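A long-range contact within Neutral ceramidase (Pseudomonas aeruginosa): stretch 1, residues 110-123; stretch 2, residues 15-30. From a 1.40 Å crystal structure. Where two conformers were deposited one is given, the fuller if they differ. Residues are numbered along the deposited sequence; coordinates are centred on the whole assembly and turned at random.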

ATOM      1  N   MET A 110      17.329   6.642   0.593  1.00 15.26           N
ATOM      2  CA  MET A 110      16.693   6.839   1.897  0.50 16.13           C
ATOM      3  C   MET A 110      15.679   5.732   2.211  1.00 16.28           C
ATOM      4  O   MET A 110      15.604   5.212   3.327  1.00 16.98           O
ATOM      5  CB  MET A 110      15.999   8.210   1.935  0.50 16.92           C
ATOM      6  CG  MET A 110      15.476   8.631   3.310  0.50 18.44           C
ATOM      7  SD  MET A 110      16.776   8.716   4.567  0.50 23.66           S
ATOM      8  CE  MET A 110      18.061   9.605   3.741  0.50 24.76           C
ATOM      9  N   TYR A 111      14.899   5.374   1.194  1.00 15.97           N
ATOM     10  CA  TYR A 111      13.783   4.468   1.419  1.00 14.59           C
ATOM     11  C   TYR A 111      14.194   2.997   1.377  1.00 15.26           C
ATOM     12  O   TYR A 111      13.408   2.134   1.791  1.00 15.80           O
ATOM     13  CB  TYR A 111      12.640   4.810   0.454  1.00 14.05           C
ATOM     14  CG  TYR A 111      12.264   6.282   0.556  1.00 12.73           C
ATOM     15  CD1 TYR A 111      11.950   6.835   1.782  1.00 13.44           C
ATOM     16  CD2 TYR A 111      12.200   7.102  -0.576  1.00 11.35           C
ATOM     17  CE1 TYR A 111      11.647   8.202   1.912  1.00 14.07           C
ATOM     18  CE2 TYR A 111      11.869   8.454  -0.476  1.00 14.88           C
ATOM     19  CZ  TYR A 111      11.593   8.991   0.778  1.00 13.48           C
ATOM     20  OH  TYR A 111      11.275  10.311   0.841  1.00 15.02           O
ATOM     21  N   ASN A 112      15.425   2.741   0.913  1.00 15.47           N
ATOM     22  CA  ASN A 112      15.985   1.389   0.895  1.00 15.36           C
ATOM     23  C   ASN A 112      16.993   1.123   2.041  1.00 15.52           C
ATOM     24  O   ASN A 112      17.483   0.001   2.185  1.00 15.54           O
ATOM     25  CB  ASN A 112      16.701   1.084  -0.432  1.00 15.80           C
ATOM     26  CG  ASN A 112      15.788   1.065  -1.665  1.00 14.89           C
ATOM     27  OD1 ASN A 112      16.271   1.303  -2.791  1.00 18.67           O
ATOM     28  ND2 ASN A 112      14.528   0.745  -1.493  1.00 13.33           N
ATOM     29  N   LEU A 113      17.270   2.131   2.869  1.00 15.66           N
ATOM     30  CA  LEU A 113      18.354   2.041   3.855  1.00 16.39           C
ATOM     31  C   LEU A 113      18.299   0.803   4.745  1.00 15.76           C
ATOM     32  O   LEU A 113      19.286   0.054   4.835  1.00 15.41           O
ATOM     33  CB  LEU A 113      18.352   3.294   4.729  1.00 17.86           C
ATOM     34  CG  LEU A 113      19.058   4.524   4.194  1.00 20.66           C
ATOM     35  CD1 LEU A 113      18.862   5.711   5.160  1.00 22.44           C
ATOM     36  CD2 LEU A 113      20.553   4.246   3.963  1.00 22.04           C
ATOM     37  N   SER A 114      17.161   0.587   5.409  1.00 15.16           N
ATOM     38  CA  SER A 114      17.058  -0.536   6.372  1.00 15.51           C
ATOM     39  C   SER A 114      17.009  -1.910   5.676  1.00 15.65           C
ATOM     40  O   SER A 114      17.195  -2.955   6.310  1.00 16.87           O
ATOM     41  CB  SER A 114      15.820  -0.379   7.244  1.00 16.32           C
ATOM     42  OG  SER A 114      14.672  -0.457   6.419  1.00 18.30           O
ATOM     43  N   VAL A 115      16.711  -1.895   4.375  1.00 14.93           N
ATOM     44  CA  VAL A 115      16.592  -3.113   3.558  1.00 14.50           C
ATOM     45  C   VAL A 115      17.963  -3.508   2.973  1.00 14.26           C
ATOM     46  O   VAL A 115      18.103  -4.600   2.366  1.00 14.89           O
ATOM     47  CB  VAL A 115      15.585  -2.892   2.396  1.00 14.64           C
ATOM     48  CG1 VAL A 115      15.166  -4.222   1.790  1.00 15.31           C
ATOM     49  CG2 VAL A 115      14.316  -2.112   2.870  1.00 15.20           C
ATOM     50  N   LEU A 116      18.952  -2.615   3.153  1.00 14.76           N
ATOM     51  CA  LEU A 116      20.328  -2.779   2.646  1.00 15.34           C
ATOM     52  C   LEU A 116      20.411  -2.599   1.125  1.00 14.40           C
ATOM     53  O   LEU A 116      21.372  -3.061   0.496  1.00 14.27           O
ATOM     54  CB  LEU A 116      20.912  -4.147   3.020  1.00 15.72           C
ATOM     55  CG  LEU A 116      20.883  -4.581   4.483  1.00 15.94           C
ATOM     56  CD1 LEU A 116      21.406  -5.997   4.644  1.00 18.73           C
ATOM     57  CD2 LEU A 116      21.704  -3.586   5.329  1.00 20.19           C
ATOM     58  N   GLY A 117      19.420  -1.920   0.542  1.00 13.92           N
ATOM     59  CA  GLY A 117      19.463  -1.551  -0.868  1.00 14.49           C
ATOM     60  C   GLY A 117      18.263  -2.069  -1.662  1.00 14.35           C
ATOM     61  O   GLY A 117      17.228  -2.443  -1.101  1.00 13.33           O
ATOM     62  N   PHE A 118      18.445  -2.115  -2.981  1.00 13.85           N
ATOM     63  CA  PHE A 118      17.399  -2.438  -3.934  1.00 13.93           C
ATOM     64  C   PHE A 118      17.206  -3.950  -4.050  1.00 13.38           C
ATOM     65  O   PHE A 118      18.182  -4.693  -4.226  1.00 14.82           O
ATOM     66  CB  PHE A 118      17.838  -1.889  -5.287  1.00 13.74           C
ATOM     67  CG  PHE A 118      16.855  -2.114  -6.375  1.00 14.22           C
ATOM     68  CD1 PHE A 118      17.163  -2.947  -7.456  1.00 15.49           C
ATOM     69  CD2 PHE A 118      15.622  -1.490  -6.314  1.00 14.45           C
ATOM     70  CE1 PHE A 118      16.241  -3.145  -8.466  1.00 17.01           C
ATOM     71  CE2 PHE A 118      14.701  -1.672  -7.310  1.00 15.71           C
ATOM     72  CZ  PHE A 118      14.995  -2.508  -8.391  1.00 16.01           C
ATOM     73  N   GLN A 119      15.953  -4.402  -3.995  1.00 13.76           N
ATOM     74  CA  GLN A 119      15.645  -5.814  -4.057  1.00 13.51           C
ATOM     75  C   GLN A 119      14.877  -6.062  -5.363  1.00 14.71           C
ATOM     76  O   GLN A 119      13.652  -5.916  -5.443  1.00 14.86           O
ATOM     77  CB  GLN A 119      14.834  -6.254  -2.829  1.00 13.99           C
ATOM     78  CG  GLN A 119      15.490  -5.898  -1.474  1.00 14.61           C
ATOM     79  CD  GLN A 119      16.988  -6.256  -1.384  1.00 15.92           C
ATOM     80  OE1 GLN A 119      17.837  -5.409  -0.993  1.00 18.97           O
ATOM     81  NE2 GLN A 119      17.320  -7.496  -1.716  1.00 13.85           N
ATOM     82  N   GLU A 120      15.622  -6.440  -6.397  1.00 15.49           N
ATOM     83  CA  GLU A 120      15.036  -6.509  -7.733  0.60 16.06           C
ATOM     84  C   GLU A 120      13.847  -7.479  -7.852  1.00 15.00           C
ATOM     85  O   GLU A 120      12.889  -7.173  -8.562  1.00 14.76           O
ATOM     86  CB  GLU A 120      16.115  -6.776  -8.790  0.60 16.86           C
ATOM     87  CG  GLU A 120      15.636  -6.732 -10.240  0.60 19.77           C
ATOM     88  CD  GLU A 120      16.789  -6.563 -11.212  0.60 23.85           C
ATOM     89  OE1 GLU A 120      16.758  -5.608 -12.028  0.60 24.70           O
ATOM     90  OE2 GLU A 120      17.741  -7.378 -11.141  0.60 26.05           O
ATOM     91  N   LYS A 121      13.872  -8.628  -7.170  1.00 14.18           N
ATOM     92  CA  LYS A 121      12.786  -9.596  -7.328  1.00 14.58           C
ATOM     93  C   LYS A 121      11.456  -9.045  -6.780  1.00 13.77           C
ATOM     94  O   LYS A 121      10.377  -9.283  -7.344  1.00 14.42           O
ATOM     95  CB  LYS A 121      13.134 -10.905  -6.604  1.00 15.81           C
ATOM     96  CG  LYS A 121      12.306 -12.091  -7.066  1.00 20.05           C
ATOM     97  CD  LYS A 121      12.949 -13.430  -6.641  1.00 25.37           C
ATOM     98  CE  LYS A 121      12.224 -14.610  -7.286  1.00 28.59           C
ATOM     99  NZ  LYS A 121      12.625 -14.792  -8.719  1.00 31.08           N
ATOM    100  N   THR A 122      11.525  -8.335  -5.655  1.00 13.31           N
ATOM    101  CA  THR A 122      10.328  -7.733  -5.074  1.00 12.91           C
ATOM    102  C   THR A 122       9.840  -6.569  -5.946  1.00 11.83           C
ATOM    103  O   THR A 122       8.615  -6.480  -6.277  1.00 12.55           O
ATOM    104  CB  THR A 122      10.641  -7.287  -3.643  1.00 13.08           C
ATOM    105  OG1 THR A 122      10.806  -8.451  -2.817  1.00 13.66           O
ATOM    106  CG2 THR A 122       9.554  -6.374  -3.045  1.00 12.83           C
ATOM    107  N   PHE A 123      10.782  -5.731  -6.382  1.00 12.25           N
ATOM    108  CA  PHE A 123      10.434  -4.643  -7.316  1.00 10.99           C
ATOM    109  C   PHE A 123       9.720  -5.182  -8.568  1.00 12.23           C
ATOM    110  O   PHE A 123       8.637  -4.713  -8.952  1.00 11.67           O
ATOM    111  CB  PHE A 123      11.696  -3.839  -7.693  1.00 10.95           C
ATOM    112  CG  PHE A 123      11.460  -2.814  -8.767  1.00 10.16           C
ATOM    113  CD1 PHE A 123      11.694  -3.138 -10.121  1.00 12.52           C
ATOM    114  CD2 PHE A 123      11.019  -1.520  -8.447  1.00 10.75           C
ATOM    115  CE1 PHE A 123      11.462  -2.188 -11.133  1.00 14.12           C
ATOM    116  CE2 PHE A 123      10.772  -0.572  -9.466  1.00 10.85           C
ATOM    117  CZ  PHE A 123      11.002  -0.905 -10.798  1.00 13.53           C
TER
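Stretch 2 (15-30) TGEAAEVGMMGYSSLE

Stretch 1 enters as the end of a weakly bonded helix, at about 110-112, keeps helical phi/psi through 113-115, and changes course at Leu116, whose phi/psi of 73/21 is left-handed. Gly117 follows at 123/-161, a conformation that suits glycine because a CB would jam against the preceding carbonyl O. A regular helix begins at Glu120, with Gln119 in the N-cap position; the bond from Phe123 N to Gln119 O (3.0 Å) belongs to its first turn.

Stretch 2 is mostly loop. It turns a corner at Glu20 and Val21 (Glu20 phi/psi 70/35), runs extended through a short strand around 22-24, and returns to loop, with Ser27 also at positive phi (56/37). The nearest CA pairs fix its direction: Thr122 and Gly16 at 4.3 Å, Val115 and Gly22 at 4.4 Å, Ser114 and Leu29 at 5.1 Å. From Gly16 to Gly22 stretch 2 runs antiparallel to 115-122; beyond this the order turns back, Met24 meeting Tyr111 and Leu29 meeting Ser114 and Leu116. No direct backbone-to-backbone hydrogen bond joins them; instead, water 2 accepts from Gly22 N (2.9 Å) and donates to Val115 O (2.8 Å).

Both glycines of stretch 2 in this register lie where a CB would point toward stretch 1. An ideal CB on Gly16 would fall 2.8 Å from Thr122 CG2, a clash, and one on Gly22 would be a tight 3.1 Å from Val115 CA. Their bare backbones permit the close approach.

The polar anchor is Thr122. Its OG1 accepts from Glu17 N (3.1 Å, N-H...acceptor angle 166°) and donates to Glu17 OE1 (2.7 Å), so one hydroxyl engages both backbone and carboxylate of the same residue. Water 1 extends this link, donating to Glu17 OE2 (3.1 Å) and accepting from Lys121 N (3.0 Å).

Farther along, apolar side chains make much of the contact, and some also pack against backbone oxygens. Val115 CG1 lies 3.8 Å from Val21 CG1, which is also 3.8 Å from Gln119 CG. Leu116 and Leu29 meet at their CD2 atoms (3.7 Å), and Leu29 CD2 also approaches Ser114 O at 3.4 Å. The side chain of Met24 starts sideways, but its end comes nearer: SD is 3.3 Å from Tyr111 O, and CE is 4.2 Å from Tyr111 CB.

Ser114, the residue of stretch 1 most covered by stretch 2, points toward it, with CB 3.4 Å from Ser27 C. Its OG lies 2.7 Å from water 3, which is also 2.8 Å from Met23 O and 2.9 Å from Ser28 O.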

ATOM      1  N   THR A  15       2.804  -9.727  -4.206  1.00 11.18           N
ATOM      2  CA  THR A  15       3.569 -10.152  -3.013  1.00 11.75           C
ATOM      3  C   THR A  15       5.031 -10.394  -3.397  1.00 12.08           C
ATOM      4  O   THR A  15       5.322 -11.100  -4.370  1.00 12.54           O
ATOM      5  CB  THR A  15       3.006 -11.459  -2.435  1.00 11.96           C
ATOM      6  OG1 THR A  15       1.584 -11.333  -2.242  1.00 11.64           O
ATOM      7  CG2 THR A  15       3.663 -11.779  -1.079  1.00 13.01           C
ATOM      8  N   GLY A  16       5.941  -9.850  -2.616  1.00 12.76           N
ATOM      9  CA  GLY A  16       7.352  -9.987  -2.885  1.00 13.15           C
ATOM     10  C   GLY A  16       7.993 -11.085  -2.052  1.00 12.93           C
ATOM     11  O   GLY A  16       7.341 -12.029  -1.640  1.00 13.27           O
ATOM     12  N   GLU A  17       9.285 -10.932  -1.778  1.00 12.84           N
ATOM     13  CA  GLU A  17      10.086 -12.026  -1.197  1.00 13.97           C
ATOM     14  C   GLU A  17       9.671 -12.307   0.242  1.00 12.97           C
ATOM     15  O   GLU A  17       9.709 -11.403   1.091  1.00 13.65           O
ATOM     16  CB  GLU A  17      11.569 -11.635  -1.290  1.00 13.77           C
ATOM     17  CG  GLU A  17      12.071 -11.610  -2.755  1.00 15.68           C
ATOM     18  CD  GLU A  17      13.325 -10.784  -2.958  1.00 18.69           C
ATOM     19  OE1 GLU A  17      13.273  -9.525  -2.934  1.00 20.22           O
ATOM     20  OE2 GLU A  17      14.381 -11.413  -3.130  1.00 21.10           O
ATOM     21  N   ALA A  18       9.254 -13.542   0.524  1.00 12.26           N
ATOM     22  CA  ALA A  18       8.625 -13.899   1.816  1.00 12.40           C
ATOM     23  C   ALA A  18       9.572 -14.323   2.932  1.00 12.35           C
ATOM     24  O   ALA A  18       9.149 -14.541   4.070  1.00 13.70           O
ATOM     25  CB  ALA A  18       7.567 -14.972   1.607  1.00 11.97           C
ATOM     26  N   ALA A  19      10.851 -14.441   2.613  1.00 12.60           N
ATOM     27  CA  ALA A  19      11.825 -14.578   3.697  1.00 12.38           C
ATOM     28  C   ALA A  19      13.116 -13.852   3.415  1.00 13.14           C
ATOM     29  O   ALA A  19      13.580 -13.803   2.280  1.00 12.88           O
ATOM     30  CB  ALA A  19      12.115 -16.044   3.967  1.00 13.03           C
ATOM     31  N   GLU A  20      13.675 -13.266   4.476  1.00 12.94           N
ATOM     32  CA  GLU A  20      15.036 -12.698   4.495  1.00 14.67           C
ATOM     33  C   GLU A  20      15.172 -11.413   3.651  1.00 14.69           C
ATOM     34  O   GLU A  20      16.230 -11.137   3.046  1.00 14.75           O
ATOM     35  CB  GLU A  20      16.107 -13.772   4.156  1.00 14.79           C
ATOM     36  CG  GLU A  20      16.158 -14.903   5.229  1.00 16.26           C
ATOM     37  CD  GLU A  20      17.344 -15.863   5.065  1.00 16.97           C
ATOM     38  OE1 GLU A  20      17.820 -16.026   3.923  1.00 17.89           O
ATOM     39  OE2 GLU A  20      17.774 -16.463   6.093  1.00 19.72           O
ATOM     40  N   VAL A  21      14.105 -10.603   3.637  1.00 14.70           N
ATOM     41  CA  VAL A  21      14.206  -9.248   3.120  1.00 14.87           C
ATOM     42  C   VAL A  21      13.659  -8.279   4.179  1.00 14.09           C
ATOM     43  O   VAL A  21      12.560  -8.491   4.718  1.00 14.16           O
ATOM     44  CB  VAL A  21      13.428  -9.059   1.780  1.00 15.49           C
ATOM     45  CG1 VAL A  21      13.535  -7.608   1.283  1.00 17.77           C
ATOM     46  CG2 VAL A  21      13.998  -9.963   0.713  1.00 15.95           C
ATOM     47  N   GLY A  22      14.405  -7.207   4.459  1.00 13.45           N
ATOM     48  CA  GLY A  22      13.912  -6.159   5.353  1.00 13.46           C
ATOM     49  C   GLY A  22      12.546  -5.646   4.914  1.00 13.33           C
ATOM     50  O   GLY A  22      12.305  -5.410   3.715  1.00 13.59           O
ATOM     51  N   MET A  23      11.667  -5.459   5.889  1.00 13.13           N
ATOM     52  CA  MET A  23      10.324  -4.943   5.626  1.00 12.83           C
ATOM     53  C   MET A  23      10.283  -3.420   5.509  1.00 13.58           C
ATOM     54  O   MET A  23      11.127  -2.712   6.125  1.00 13.04           O
ATOM     55  CB  MET A  23       9.379  -5.506   6.699  1.00 13.56           C
ATOM     56  CG  MET A  23       9.244  -7.022   6.448  1.00 13.68           C
ATOM     57  SD  MET A  23       8.629  -8.016   7.814  1.00 15.81           S
ATOM     58  CE  MET A  23       6.887  -7.650   7.759  1.00 16.49           C
ATOM     59  N   MET A  24       9.310  -2.918   4.743  1.00 12.90           N
ATOM     60  CA  MET A  24       9.230  -1.496   4.422  1.00 13.36           C
ATOM     61  C   MET A  24       8.251  -0.755   5.340  1.00 13.68           C
ATOM     62  O   MET A  24       7.063  -1.096   5.397  1.00 13.30           O
ATOM     63  CB  MET A  24       8.773  -1.289   2.963  1.00 13.20           C
ATOM     64  CG  MET A  24       8.791   0.188   2.497  1.00 14.38           C
ATOM     65  SD  MET A  24      10.473   0.824   2.522  1.00 17.29           S
ATOM     66  CE  MET A  24      10.253   2.524   3.095  1.00 16.64           C
ATOM     67  N   GLY A  25       8.752   0.272   6.029  1.00 14.21           N
ATOM     68  CA  GLY A  25       7.894   1.136   6.836  1.00 14.59           C
ATOM     69  C   GLY A  25       8.488   1.450   8.200  1.00 14.84           C
ATOM     70  O   GLY A  25       8.432   2.597   8.657  1.00 15.94           O
ATOM     71  N   TYR A  26       9.019   0.432   8.864  1.00 15.24           N
ATOM     72  CA  TYR A  26       9.550   0.610  10.229  1.00 15.82           C
ATOM     73  C   TYR A  26      11.066   0.925  10.322  1.00 16.87           C
ATOM     74  O   TYR A  26      11.595   1.149  11.418  1.00 16.98           O
ATOM     75  CB  TYR A  26       9.175  -0.584  11.118  1.00 16.51           C
ATOM     76  CG  TYR A  26       7.681  -0.691  11.398  1.00 15.23           C
ATOM     77  CD1 TYR A  26       6.983  -1.874  11.142  1.00 16.51           C
ATOM     78  CD2 TYR A  26       6.968   0.400  11.955  1.00 14.41           C
ATOM     79  CE1 TYR A  26       5.595  -1.986  11.409  1.00 13.80           C
ATOM     80  CE2 TYR A  26       5.579   0.289  12.220  1.00 16.61           C
ATOM     81  CZ  TYR A  26       4.912  -0.895  11.938  1.00 17.02           C
ATOM     82  OH  TYR A  26       3.552  -0.978  12.194  1.00 16.70           O
ATOM     83  N   SER A  27      11.756   0.938   9.183  1.00 17.08           N
ATOM     84  CA  SER A  27      13.172   1.307   9.112  1.00 17.91           C
ATOM     85  C   SER A  27      14.042   0.461  10.027  1.00 18.15           C
ATOM     86  O   SER A  27      15.030   0.948  10.599  1.00 18.95           O
ATOM     87  CB  SER A  27      13.333   2.786   9.439  1.00 18.85           C
ATOM     88  OG  SER A  27      12.448   3.531   8.629  1.00 21.72           O
ATOM     89  N   SER A  28      13.702  -0.817  10.132  1.00 17.37           N
ATOM     90  CA  SER A  28      14.421  -1.706  11.029  1.00 18.83           C
ATOM     91  C   SER A  28      15.329  -2.672  10.284  1.00 19.71           C
ATOM     92  O   SER A  28      14.891  -3.346   9.364  1.00 21.26           O
ATOM     93  CB  SER A  28      13.449  -2.483  11.912  1.00 19.33           C
ATOM     94  OG  SER A  28      14.153  -3.398  12.727  1.00 21.22           O
ATOM     95  N   LEU A  29      16.588  -2.756  10.710  1.00 20.80           N
ATOM     96  CA  LEU A  29      17.492  -3.800  10.212  1.00 21.08           C
ATOM     97  C   LEU A  29      17.227  -5.214  10.766  1.00 21.25           C
ATOM     98  O   LEU A  29      17.849  -6.183  10.315  1.00 22.67           O
ATOM     99  CB  LEU A  29      18.952  -3.432  10.520  1.00 21.46           C
ATOM    100  CG  LEU A  29      19.557  -2.216   9.830  1.00 23.12           C
ATOM    101  CD1 LEU A  29      20.843  -1.891  10.546  1.00 25.83           C
ATOM    102  CD2 LEU A  29      19.823  -2.500   8.351  1.00 24.46           C
ATOM    103  N   GLU A  30      16.342  -5.278  11.757  0.50 20.72           N
ATOM    104  CA  GLU A  30      15.963  -6.515  12.424  0.50 21.00           C
ATOM    105  C   GLU A  30      14.479  -6.846  12.243  0.50 19.45           C
ATOM    106  O   GLU A  30      13.849  -7.434  13.123  0.50 18.84           O
ATOM    107  CB  GLU A  30      16.319  -6.448  13.913  0.50 21.24           C
ATOM    108  CG  GLU A  30      17.813  -6.531  14.218  0.50 22.11           C
ATOM    109  CD  GLU A  30      18.132  -6.340  15.701  0.50 23.47           C
ATOM    110  OE1 GLU A  30      19.281  -5.962  16.013  0.50 26.53           O
ATOM    111  OE2 GLU A  30      17.243  -6.557  16.554  0.50 26.28           O
TER
HETATM  112  O   HOH W   1      15.843  -9.512  -5.101  1.00 21.60           O
HETATM  113  O   HOH W   2      17.122  -6.846   3.628  1.00 17.56           O
HETATM  114  O   HOH W   3      13.879  -3.012   6.712  1.00 17.35           O